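Local coordinates for protein putative fructosamine-3-kinase (PDB 3F7W) that is probably a kinase of the fructosamine kinase family, its own substrate not established, at residues Arg15-Val20 against Val34-Gly39. Sequence-based numbering, arbitrary orientation.
Sequences REVAAV and VELADG. With EDO (1,2-ethanediol), chain E.
L36 lays its CD1 methyl over the centre of one face of the R15 guanidinium, 3.6 Å from CZ, while the carboxylate of D38 and O1 of a bound 1,2-ethanediol lie at the edge of that group. The carboxylate stands almost upright to the guanidinium, their planes 88° apart, and the salt bridge runs from NH2 of R15 to OD2 of D38 at 3.1 Å. Bends at chi2 (-79°) and chi3 bring the guanidinium of the arginine over CD1 of L36. The diol, probably left from crystallisation, takes hydrogen bonds from both NH1 and NH2 of R15 through O1, and T40 also binds it; OD1 of D38 bonds to the T40 hydroxyl.

Behind this salt bridge, strands 17-26 and 29-36 form the antiparallel hairpin that edges the five-stranded sheet of the kinase-like N-terminal lobe, and a classic beta bulge interrupts their pairing. A18 and A19 both face E35, whose carbonyl O, gripped by two donors, accepts from A18 N at 2.7 Å and from A19 N at 3.1 Å. E35 N returns a bond to A19 O at 2.8 Å. Before the bulge, A37 N donates to E16 O from above the carbonyl plane; A37 sits within a type I turn from L36 to G39, which G39 N closes on L36 O.

The register shifts by one residue across the bulge: V17 is opposite L36, but A19 is opposite E35 and V20 opposite V34. V17 turns CG1, anti to its backbone N (chi1 172°), crosswise onto CG1 of V34 at 3.5 Å, and V20 lies alongside V34, methyl to methyl. Helix 3-13 packs against V17 and V20, whereas V34 and L36 also reach strand 41-46. On the face opposite V20 and V34, A19 and E35 pair, the glutamate's OE1 held by a salt bridge to R33.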
loop_
_atom_site.group_PDB
_atom_site.type_symbol
_atom_site.label_atom_id
_atom_site.label_comp_id
_atom_site.label_asym_id
_atom_site.label_seq_id
_atom_site.Cartn_x
_atom_site.Cartn_y
_atom_site.Cartn_z
ATOM N N ARG A 15 8.758 24.768 -11.437
ATOM C CA ARG A 15 8.639 25.765 -10.376
ATOM C C ARG A 15 10.001 26.016 -9.719
ATOM O O ARG A 15 10.807 25.098 -9.586
ATOM C CB ARG A 15 7.660 25.258 -9.318
ATOM C CG ARG A 15 6.235 24.994 -9.821
ATOM C CD ARG A 15 5.433 26.256 -9.957
ATOM N NE ARG A 15 5.166 26.846 -8.646
ATOM C CZ ARG A 15 4.149 26.529 -7.842
ATOM N NH1 ARG A 15 3.247 25.624 -8.202
ATOM N NH2 ARG A 15 4.022 27.129 -6.658
ATOM N N GLU A 16 10.228 27.249 -9.285
ATOM C CA GLU A 16 11.473 27.633 -8.612
ATOM C C GLU A 16 11.530 27.043 -7.197
ATOM O O GLU A 16 10.547 27.110 -6.472
ATOM C CB GLU A 16 11.579 29.161 -8.562
ATOM C CG GLU A 16 12.950 29.642 -8.155
ATOM C CD GLU A 16 13.053 31.169 -7.969
ATOM O OE1 GLU A 16 12.086 31.903 -8.269
ATOM O OE2 GLU A 16 14.117 31.610 -7.491
ATOM N N VAL A 17 12.671 26.447 -6.825
ATOM C CA VAL A 17 12.889 25.868 -5.477
ATOM C C VAL A 17 13.619 26.855 -4.545
ATOM O O VAL A 17 14.676 27.375 -4.891
ATOM C CB VAL A 17 13.643 24.526 -5.568
ATOM C CG1 VAL A 17 14.048 24.008 -4.180
ATOM C CG2 VAL A 17 12.769 23.469 -6.313
ATOM N N ALA A 18 13.029 27.141 -3.388
ATOM C CA ALA A 18 13.612 28.070 -2.401
ATOM C C ALA A 18 14.421 27.344 -1.312
ATOM O O ALA A 18 15.346 27.925 -0.754
ATOM C CB ALA A 18 12.524 28.918 -1.759
ATOM N N ALA A 19 14.098 26.087 -1.022
ATOM C CA ALA A 19 14.770 25.357 0.053
ATOM C C ALA A 19 14.619 23.856 -0.090
ATOM O O ALA A 19 13.623 23.374 -0.666
ATOM C CB ALA A 19 14.230 25.819 1.430
ATOM N N VAL A 20 15.609 23.126 0.436
ATOM C CA VAL A 20 15.580 21.667 0.528
ATOM C C VAL A 20 16.053 21.231 1.923
ATOM O O VAL A 20 17.104 21.677 2.373
ATOM C CB VAL A 20 16.509 20.993 -0.501
ATOM C CG1 VAL A 20 16.429 19.478 -0.372
ATOM C CG2 VAL A 20 16.201 21.435 -1.932
ATOM N N VAL A 34 10.884 19.871 0.272
ATOM C CA VAL A 34 11.365 20.876 -0.691
ATOM C C VAL A 34 10.340 21.995 -0.753
ATOM O O VAL A 34 9.147 21.737 -0.971
ATOM C CB VAL A 34 11.565 20.260 -2.109
ATOM C CG1 VAL A 34 11.957 21.356 -3.109
ATOM C CG2 VAL A 34 12.632 19.165 -2.053
ATOM N N GLU A 35 10.803 23.230 -0.595
ATOM C CA GLU A 35 9.916 24.379 -0.580
ATOM C C GLU A 35 10.119 25.210 -1.828
ATOM O O GLU A 35 11.248 25.572 -2.191
ATOM C CB GLU A 35 10.156 25.223 0.669
ATOM C CG GLU A 35 9.070 26.268 0.913
ATOM C CD GLU A 35 9.248 27.014 2.234
ATOM O OE1 GLU A 35 9.286 26.349 3.287
ATOM O OE2 GLU A 35 9.344 28.265 2.213
ATOM N N LEU A 36 9.016 25.504 -2.502
ATOM C CA LEU A 36 9.041 26.318 -3.712
ATOM C C LEU A 36 9.097 27.787 -3.340
ATOM O O LEU A 36 8.890 28.141 -2.176
ATOM C CB LEU A 36 7.782 26.057 -4.553
ATOM C CG LEU A 36 7.557 24.596 -4.965
ATOM C CD1 LEU A 36 6.339 24.512 -5.905
ATOM C CD2 LEU A 36 8.791 24.004 -5.637
ATOM N N ALA A 37 9.310 28.635 -4.345
ATOM C CA ALA A 37 9.474 30.082 -4.132
ATOM C C ALA A 37 8.284 30.733 -3.447
ATOM O O ALA A 37 8.472 31.679 -2.703
ATOM C CB ALA A 37 9.783 30.795 -5.442
ATOM N N ASP A 38 7.071 30.245 -3.697
ATOM C CA ASP A 38 5.869 30.801 -3.066
ATOM C C ASP A 38 5.531 30.194 -1.714
ATOM O O ASP A 38 4.451 30.447 -1.186
ATOM C CB ASP A 38 4.656 30.707 -4.009
ATOM C CG ASP A 38 4.052 29.301 -4.090
ATOM O OD1 ASP A 38 4.673 28.301 -3.634
ATOM O OD2 ASP A 38 2.926 29.208 -4.632
ATOM N N GLY A 39 6.428 29.360 -1.169
ATOM C CA GLY A 39 6.177 28.701 0.107
ATOM C C GLY A 39 5.586 27.310 -0.004
ATOM O O GLY A 39 5.510 26.604 0.997
HETATM C C1 EDO E . 0.565 24.729 -5.184
HETATM O O1 EDO E . 1.760 25.451 -5.443
HETATM C C2 EDO E . -0.267 24.504 -6.442
HETATM O O2 EDO E . 0.036 25.436 -7.469
#